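Local coordinates for glycoside hydrolase 15-related protein (PDB 5Z3E) that hydrolyses the alpha-1,6-glucosidic linkage of isomaltose from its non-reducing end, giving beta-D-glucose and D-glucose, at residues V219-A224 and A233-A238; F148-Y153 and V182-A187; E40-S45 and G386-L391. The protein carries 1 engineered substitution. All coordinates share one frame; numbering follows the deposited sequence.

Interaction 1 (V219-A224 and A233-A238); sequences VGTCAA and ATLQVA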
# COMPACT_ATOMS: atom_id res chain seq x y z
N VAL A 219 4.29 15.17 -3.05
CA VAL A 219 3.91 16.31 -3.87
C VAL A 219 4.48 17.62 -3.34
O VAL A 219 4.83 18.49 -4.15
CB VAL A 219 2.36 16.43 -4.06
CG1 VAL A 219 1.83 15.25 -4.85
CG2 VAL A 219 1.60 16.61 -2.76
N GLY A 220 4.61 17.78 -2.03
CA GLY A 220 5.09 19.02 -1.46
C GLY A 220 6.56 19.28 -1.64
O GLY A 220 7.02 20.41 -1.48
N THR A 221 7.33 18.24 -1.98
CA THR A 221 8.77 18.35 -2.24
C THR A 221 9.10 18.13 -3.71
O THR A 221 10.25 18.05 -4.07
CB THR A 221 9.58 17.38 -1.38
OG1 THR A 221 9.28 16.03 -1.74
CG2 THR A 221 9.37 17.61 0.09
N CYS A 222 8.09 18.12 -4.57
CA CYS A 222 8.29 17.86 -5.99
C CYS A 222 8.47 19.19 -6.73
O CYS A 222 7.57 20.01 -6.79
CB CYS A 222 7.08 17.13 -6.52
SG CYS A 222 7.14 16.80 -8.29
N ALA A 223 9.65 19.39 -7.31
CA ALA A 223 9.95 20.65 -7.96
C ALA A 223 8.95 20.98 -9.07
O ALA A 223 8.61 22.14 -9.28
CB ALA A 223 11.37 20.64 -8.51
N ALA A 224 8.49 19.97 -9.81
CA ALA A 224 7.53 20.20 -10.88
C ALA A 224 6.22 20.78 -10.35
O ALA A 224 5.46 21.37 -11.13
CB ALA A 224 7.26 18.93 -11.66
N ALA A 233 0.75 23.88 1.90
CA ALA A 233 -0.21 23.21 2.76
C ALA A 233 0.13 21.73 2.91
O ALA A 233 -0.05 21.16 3.99
CB ALA A 233 -1.61 23.39 2.22
N THR A 234 0.59 21.09 1.83
CA THR A 234 0.88 19.66 1.91
C THR A 234 1.95 19.36 2.95
O THR A 234 1.84 18.39 3.70
CB THR A 234 1.21 19.06 0.55
OG1 THR A 234 2.40 19.60 0.01
CG2 THR A 234 0.03 19.17 -0.40
N LEU A 235 3.00 20.18 3.01
CA LEU A 235 4.06 19.94 3.99
C LEU A 235 3.62 20.31 5.40
O LEU A 235 4.06 19.69 6.37
CB LEU A 235 5.36 20.61 3.61
CG LEU A 235 5.98 20.12 2.31
CD1 LEU A 235 7.38 20.65 2.17
CD2 LEU A 235 5.97 18.58 2.20
N GLN A 236 2.76 21.32 5.54
CA GLN A 236 2.27 21.69 6.86
C GLN A 236 1.37 20.58 7.42
O GLN A 236 1.48 20.22 8.59
CB GLN A 236 1.56 23.02 6.83
CG GLN A 236 1.45 23.62 8.24
CD GLN A 236 2.77 24.18 8.77
OE1 GLN A 236 3.40 24.99 8.11
NE2 GLN A 236 3.23 23.75 9.93
N VAL A 237 0.50 20.02 6.58
CA VAL A 237 -0.35 18.91 7.02
C VAL A 237 0.51 17.67 7.29
O VAL A 237 0.27 16.98 8.28
CB VAL A 237 -1.49 18.64 6.03
CG1 VAL A 237 -2.16 17.30 6.30
CG2 VAL A 237 -2.50 19.77 6.11
N ALA A 238 1.51 17.40 6.47
CA ALA A 238 2.39 16.28 6.77
C ALA A 238 3.01 16.45 8.16
O ALA A 238 3.13 15.48 8.92
CB ALA A 238 3.44 16.10 5.69
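Gly-220, the last helical residue of helix 206-220, sits against Thr-234 and Leu-235 of helix 231-248, where two successive helices of the (alpha/alpha)6 barrel typical of glycoside hydrolase family 15 come together across a short connection. Backbone-to-side-chain packing dominates. The CA atom of Gly-220 lies 3.1 Å from Thr-234 OG1, and the two CA atoms of this pair are 5.4 Å apart. The close approach rests on the bare CA, since a beta carbon there would clash with that hydroxyl and with Leu-235 CD2. Thr-234 OG1 finds its hydrogen-bond partner in its own helix, at Ser-231 O. Leu-235 packs both methyls on the glycine backbone: CD2 rests on Gly-220 CA at 3.8 Å, while CD1 reaches Gly-220 O at 3.7 Å. Methyl contacts flank this centre. On the buried side Val-219 and Thr-234 meet at about a right angle, and Val-182 of helix 175-188 packs on both of them. Toward solvent, Thr-221 is the residue at which the chain leaves helical geometry. Its hydroxyl turns back to bond Val-217 O, and with OG1 between the backbone N and the carbonyl carbon (chi1 66°), the methyl is the branch presented to the leucine, Thr-221 CG2 lying 4.1 Å from Leu-235 CD2. The inner methyl pair is closer, with Val-219 CG2 and Thr-234 CG2 3.8 Å apart.

Interaction 2 (F148-Y153 and V182-A187); sequences FQTDGY and VDYLLA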
# COMPACT_ATOMS: atom_id res chain seq x y z
N PHE A 148 -14.87 2.63 4.21
CA PHE A 148 -14.23 3.94 4.08
C PHE A 148 -12.75 3.89 4.48
O PHE A 148 -12.41 3.54 5.61
CB PHE A 148 -14.95 4.96 4.97
CG PHE A 148 -14.27 6.29 5.05
CD1 PHE A 148 -13.91 6.99 3.92
CD2 PHE A 148 -13.99 6.86 6.28
CE1 PHE A 148 -13.26 8.20 4.00
CE2 PHE A 148 -13.33 8.09 6.36
CZ PHE A 148 -12.97 8.74 5.23
N GLN A 149 -11.88 4.31 3.55
CA GLN A 149 -10.44 4.31 3.73
C GLN A 149 -9.87 5.52 3.02
O GLN A 149 -10.30 5.81 1.88
CB GLN A 149 -9.78 3.08 3.08
CG GLN A 149 -10.08 1.77 3.81
CD GLN A 149 -9.48 0.54 3.11
OE1 GLN A 149 -9.27 0.55 1.92
NE2 GLN A 149 -9.19 -0.50 3.86
N THR A 150 -8.86 6.17 3.59
CA THR A 150 -8.17 7.26 2.91
C THR A 150 -6.77 6.90 2.45
O THR A 150 -6.14 7.68 1.73
CB THR A 150 -8.13 8.48 3.82
OG1 THR A 150 -7.60 8.04 5.06
CG2 THR A 150 -9.52 9.11 3.97
N ASP A 151 -6.24 5.74 2.84
CA ASP A 151 -4.84 5.42 2.55
C ASP A 151 -4.53 5.38 1.07
O ASP A 151 -3.45 5.80 0.65
CB ASP A 151 -4.42 4.09 3.19
CG ASP A 151 -5.19 2.91 2.69
OD1 ASP A 151 -6.41 2.86 2.98
OD2 ASP A 151 -4.60 2.08 1.97
N GLY A 152 -5.45 4.86 0.26
CA GLY A 152 -5.14 4.62 -1.13
C GLY A 152 -4.85 5.89 -1.90
O GLY A 152 -4.03 5.91 -2.82
N TYR A 153 -5.54 6.98 -1.55
CA TYR A 153 -5.31 8.25 -2.20
C TYR A 153 -3.91 8.78 -1.89
O TYR A 153 -3.25 9.35 -2.76
CB TYR A 153 -6.42 9.26 -1.78
CG TYR A 153 -7.79 8.76 -2.22
CD1 TYR A 153 -8.20 8.87 -3.54
CD2 TYR A 153 -8.65 8.13 -1.35
CE1 TYR A 153 -9.39 8.32 -3.97
CE2 TYR A 153 -9.83 7.57 -1.78
CZ TYR A 153 -10.20 7.64 -3.11
OH TYR A 153 -11.34 7.07 -3.62
N VAL A 182 -5.18 15.60 -3.60
CA VAL A 182 -4.61 16.50 -2.61
C VAL A 182 -5.70 17.23 -1.86
O VAL A 182 -5.70 17.29 -0.63
CB VAL A 182 -3.60 17.49 -3.23
CG1 VAL A 182 -3.22 18.55 -2.22
CG2 VAL A 182 -2.37 16.78 -3.74
N ASP A 183 -6.65 17.83 -2.58
CA ASP A 183 -7.71 18.57 -1.91
C ASP A 183 -8.47 17.67 -0.93
O ASP A 183 -8.83 18.09 0.17
CB ASP A 183 -8.68 19.17 -2.93
CG ASP A 183 -8.13 20.39 -3.66
OD1 ASP A 183 -7.16 21.01 -3.20
OD2 ASP A 183 -8.79 20.76 -4.67
N TYR A 184 -8.75 16.44 -1.36
CA TYR A 184 -9.47 15.49 -0.51
C TYR A 184 -8.66 15.18 0.75
O TYR A 184 -9.21 15.21 1.87
CB TYR A 184 -9.72 14.24 -1.34
CG TYR A 184 -10.55 13.17 -0.67
CD1 TYR A 184 -11.89 13.36 -0.39
CD2 TYR A 184 -10.02 11.92 -0.36
CE1 TYR A 184 -12.67 12.37 0.18
CE2 TYR A 184 -10.78 10.91 0.18
CZ TYR A 184 -12.11 11.13 0.44
OH TYR A 184 -12.95 10.17 0.93
N LEU A 185 -7.38 14.86 0.60
CA LEU A 185 -6.58 14.50 1.75
C LEU A 185 -6.32 15.65 2.69
O LEU A 185 -6.29 15.46 3.91
CB LEU A 185 -5.26 13.88 1.30
CG LEU A 185 -5.39 12.51 0.63
CD1 LEU A 185 -4.05 12.06 0.11
CD2 LEU A 185 -6.00 11.50 1.57
N LEU A 186 -6.15 16.87 2.17
CA LEU A 186 -5.95 18.01 3.06
C LEU A 186 -7.17 18.20 3.96
O LEU A 186 -7.03 18.64 5.09
CB LEU A 186 -5.64 19.28 2.28
CG LEU A 186 -4.30 19.31 1.56
CD1 LEU A 186 -4.21 20.57 0.73
CD2 LEU A 186 -3.13 19.23 2.51
N ALA A 187 -8.36 17.90 3.45
CA ALA A 187 -9.58 18.04 4.22
C ALA A 187 -9.81 16.91 5.21
O ALA A 187 -10.39 17.14 6.27
CB ALA A 187 -10.77 18.13 3.29
O HOH W 1 -12.10 7.68 0.76
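Tyr-184 points the edge of its ring at the face of Tyr-153 in a T-shaped stack that joins helix 175-188 to the start of helix 151-167, two consecutive helices of the family 15 (alpha/alpha)6 barrel. The ring centroids are 5.2 Å apart and the planes stand at 70°. Tyr-184 CE2 makes the nearest approach, 3.8 Å from Tyr-153 CD2, and Tyr-184 CD2 stands over the Tyr-153 face, displaced toward its rim. In Tyr-184, CG is anti to the backbone N (chi1 -175°), which carries the ring out to meet Tyr-153. Its hydroxyl arrives in the plane of the Phe-148 ring, at the edge, where Tyr-184 OH is 3.7 Å from Phe-148 CE1; the two side chains run past each other in opposite directions. Both phenols are anchored by the loop that follows helix 108-119: Tyr-184 OH is hydrogen-bonded to Leu-130 N, and Tyr-153 OH to Pro-131 O. These bonds hold the outer end of each ring in place. Phe-148 stands about 9 Å, side chain to side chain, from Glu-198, the inferred proton donor, so the contact lies close to the active site. Leu-185, the next residue after Tyr-184, packs its methyls on the backbone, its CD2 3.8 Å from Thr-150 O and its CD1 3.8 Å from Tyr-153 C. A water hydrogen-bonded to both Gln-149 O (2.8 Å) and Tyr-184 OH (2.6 Å) bridges the segments.

Interaction 3 (E40-S45 and G386-L391); sequences ELARHS and GMYLIL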
# COMPACT_ATOMS: atom_id res chain seq x y z
N GLU A 40 13.65 -15.46 -12.54
CA GLU A 40 12.46 -15.99 -13.18
C GLU A 40 11.18 -15.51 -12.51
O GLU A 40 10.22 -15.15 -13.19
CB GLU A 40 12.52 -17.53 -13.21
CG GLU A 40 11.24 -18.14 -13.67
CD GLU A 40 10.72 -17.73 -15.03
OE1 GLU A 40 11.48 -17.14 -15.86
OE2 GLU A 40 9.51 -18.05 -15.30
N LEU A 41 11.17 -15.48 -11.18
CA LEU A 41 9.99 -14.98 -10.48
C LEU A 41 9.78 -13.49 -10.75
O LEU A 41 8.64 -13.04 -10.80
CB LEU A 41 10.13 -15.25 -8.99
CG LEU A 41 8.98 -14.85 -8.08
CD1 LEU A 41 7.63 -15.38 -8.57
CD2 LEU A 41 9.25 -15.34 -6.67
N ALA A 42 10.84 -12.73 -10.95
CA ALA A 42 10.69 -11.32 -11.33
C ALA A 42 10.07 -11.21 -12.71
O ALA A 42 9.14 -10.42 -12.92
CB ALA A 42 12.02 -10.59 -11.24
N ARG A 43 10.58 -11.96 -13.68
CA ARG A 43 10.03 -11.93 -15.03
C ARG A 43 8.57 -12.32 -15.00
O ARG A 43 7.72 -11.68 -15.61
CB ARG A 43 10.86 -12.89 -15.94
CG ARG A 43 10.46 -12.84 -17.33
CD ARG A 43 10.75 -14.17 -18.05
NE ARG A 43 9.97 -15.29 -17.49
CZ ARG A 43 8.63 -15.43 -17.58
NH1 ARG A 43 7.89 -14.59 -18.27
NH2 ARG A 43 8.05 -16.45 -16.98
N HIS A 44 8.25 -13.41 -14.29
CA HIS A 44 6.88 -13.85 -14.19
C HIS A 44 6.00 -12.81 -13.51
O HIS A 44 4.85 -12.62 -13.90
CB HIS A 44 6.79 -15.19 -13.44
CG HIS A 44 5.39 -15.64 -13.20
ND1 HIS A 44 4.57 -16.11 -14.22
CD2 HIS A 44 4.63 -15.63 -12.08
CE1 HIS A 44 3.38 -16.38 -13.72
NE2 HIS A 44 3.39 -16.11 -12.44
N SER A 45 6.53 -12.13 -12.50
CA SER A 45 5.77 -11.10 -11.81
C SER A 45 5.37 -9.99 -12.77
O SER A 45 4.23 -9.52 -12.76
CB SER A 45 6.57 -10.53 -10.65
OG SER A 45 6.70 -11.47 -9.58
N GLY A 386 3.80 -7.14 -7.11
CA GLY A 386 4.38 -5.81 -7.10
C GLY A 386 5.40 -5.63 -6.01
O GLY A 386 6.47 -5.05 -6.24
N MET A 387 5.08 -6.11 -4.82
CA MET A 387 6.01 -5.99 -3.70
C MET A 387 7.26 -6.84 -3.90
O MET A 387 8.36 -6.44 -3.52
CB MET A 387 5.35 -6.38 -2.38
CG MET A 387 4.23 -5.55 -1.94
SD MET A 387 4.66 -3.76 -1.73
CE MET A 387 5.69 -3.84 -0.33
N TYR A 388 7.11 -8.02 -4.50
CA TYR A 388 8.27 -8.83 -4.85
C TYR A 388 9.21 -8.05 -5.77
O TYR A 388 10.43 -8.01 -5.54
CB TYR A 388 7.83 -10.14 -5.52
CG TYR A 388 9.03 -10.95 -5.94
CD1 TYR A 388 9.69 -11.74 -5.03
CD2 TYR A 388 9.53 -10.86 -7.24
CE1 TYR A 388 10.82 -12.44 -5.40
CE2 TYR A 388 10.66 -11.53 -7.61
CZ TYR A 388 11.29 -12.35 -6.72
OH TYR A 388 12.45 -13.02 -7.06
N LEU A 389 8.64 -7.41 -6.79
CA LEU A 389 9.45 -6.60 -7.69
C LEU A 389 10.18 -5.48 -6.97
O LEU A 389 11.35 -5.21 -7.27
CB LEU A 389 8.61 -6.06 -8.83
CG LEU A 389 8.15 -7.09 -9.85
CD1 LEU A 389 7.24 -6.43 -10.86
CD2 LEU A 389 9.35 -7.74 -10.56
N ILE A 390 9.51 -4.80 -6.05
CA ILE A 390 10.15 -3.73 -5.30
C ILE A 390 11.33 -4.27 -4.51
O ILE A 390 12.42 -3.70 -4.55
CB ILE A 390 9.15 -2.99 -4.40
CG1 ILE A 390 8.08 -2.28 -5.23
CG2 ILE A 390 9.89 -2.00 -3.51
CD1 ILE A 390 6.92 -1.72 -4.43
N LEU A 391 11.12 -5.34 -3.75
CA LEU A 391 12.19 -5.84 -2.91
C LEU A 391 13.36 -6.39 -3.76
O LEU A 391 14.53 -6.15 -3.46
CB LEU A 391 11.66 -6.91 -1.95
CG LEU A 391 12.71 -7.54 -1.03
CD1 LEU A 391 13.51 -6.52 -0.29
CD2 LEU A 391 12.03 -8.53 -0.09
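Leu-41 lays its CD2 methyl over one face of the Tyr-388 ring, a CH-pi contact 3.8 Å from that ring's centroid and 24° off its normal. Helices 32-52 and 382-394, first and last of the chain, cross here and join its ends within the family 15 helical domain; the axes of the short segments approach to 9.4 Å, with 134° between their N-to-C directions. Apolar packing continues round the ring: Ala-42 CB meets the edge in plane, 4.0 Å from Tyr-388 CE2. Leu-389 wedges between Ala-42 and Ser-45, its CD2 3.6 Å from Ala-42 O and its CG 3.9 Å from Ser-45 CB. Polar groups are paired alongside. Ser-45 OG donates to Leu-41 O (2.8 Å), which also accepts from Ser-45 N on the opposite face of its plane, and the same OG is hydrogen-bonded to His-385 ND1. With CG trans to the backbone N (chi1 177°), the ring reaches far enough for Tyr-388 OH to bond Leu-38 O. With an alanine at Tyr-388, Leu-41 CD2 would probably lose the face it rests on and Leu-38 O its phenol partner. Since both hydroxyls are hydrogen-bonded, the buried interface can consist largely of carbon contacts without stranding either group.

Overall arrangement
From the N terminus, helix 32-52 supplies residues 40-45, whose partners 386-391 come 341 positions later, so interaction 3 closes almost the whole chain into one loop and ties its two ends together. Inside that loop, interaction 2 closes first, bringing 182-187 back to 148-153, and interaction 1 then closes a much shorter turn between 219-224 and 233-238. These two follow in series without crossing, yet they touch: Val-237 and Thr-234 pack on Leu-186 and Val-182, packing helix 231-248 against helix 175-188. Interaction 3 stands apart, its centre about 31 Å from that of interaction 1 and about 29 Å from that of interaction 2, with interactions 2 and 3 on opposite sides of the chain's centre.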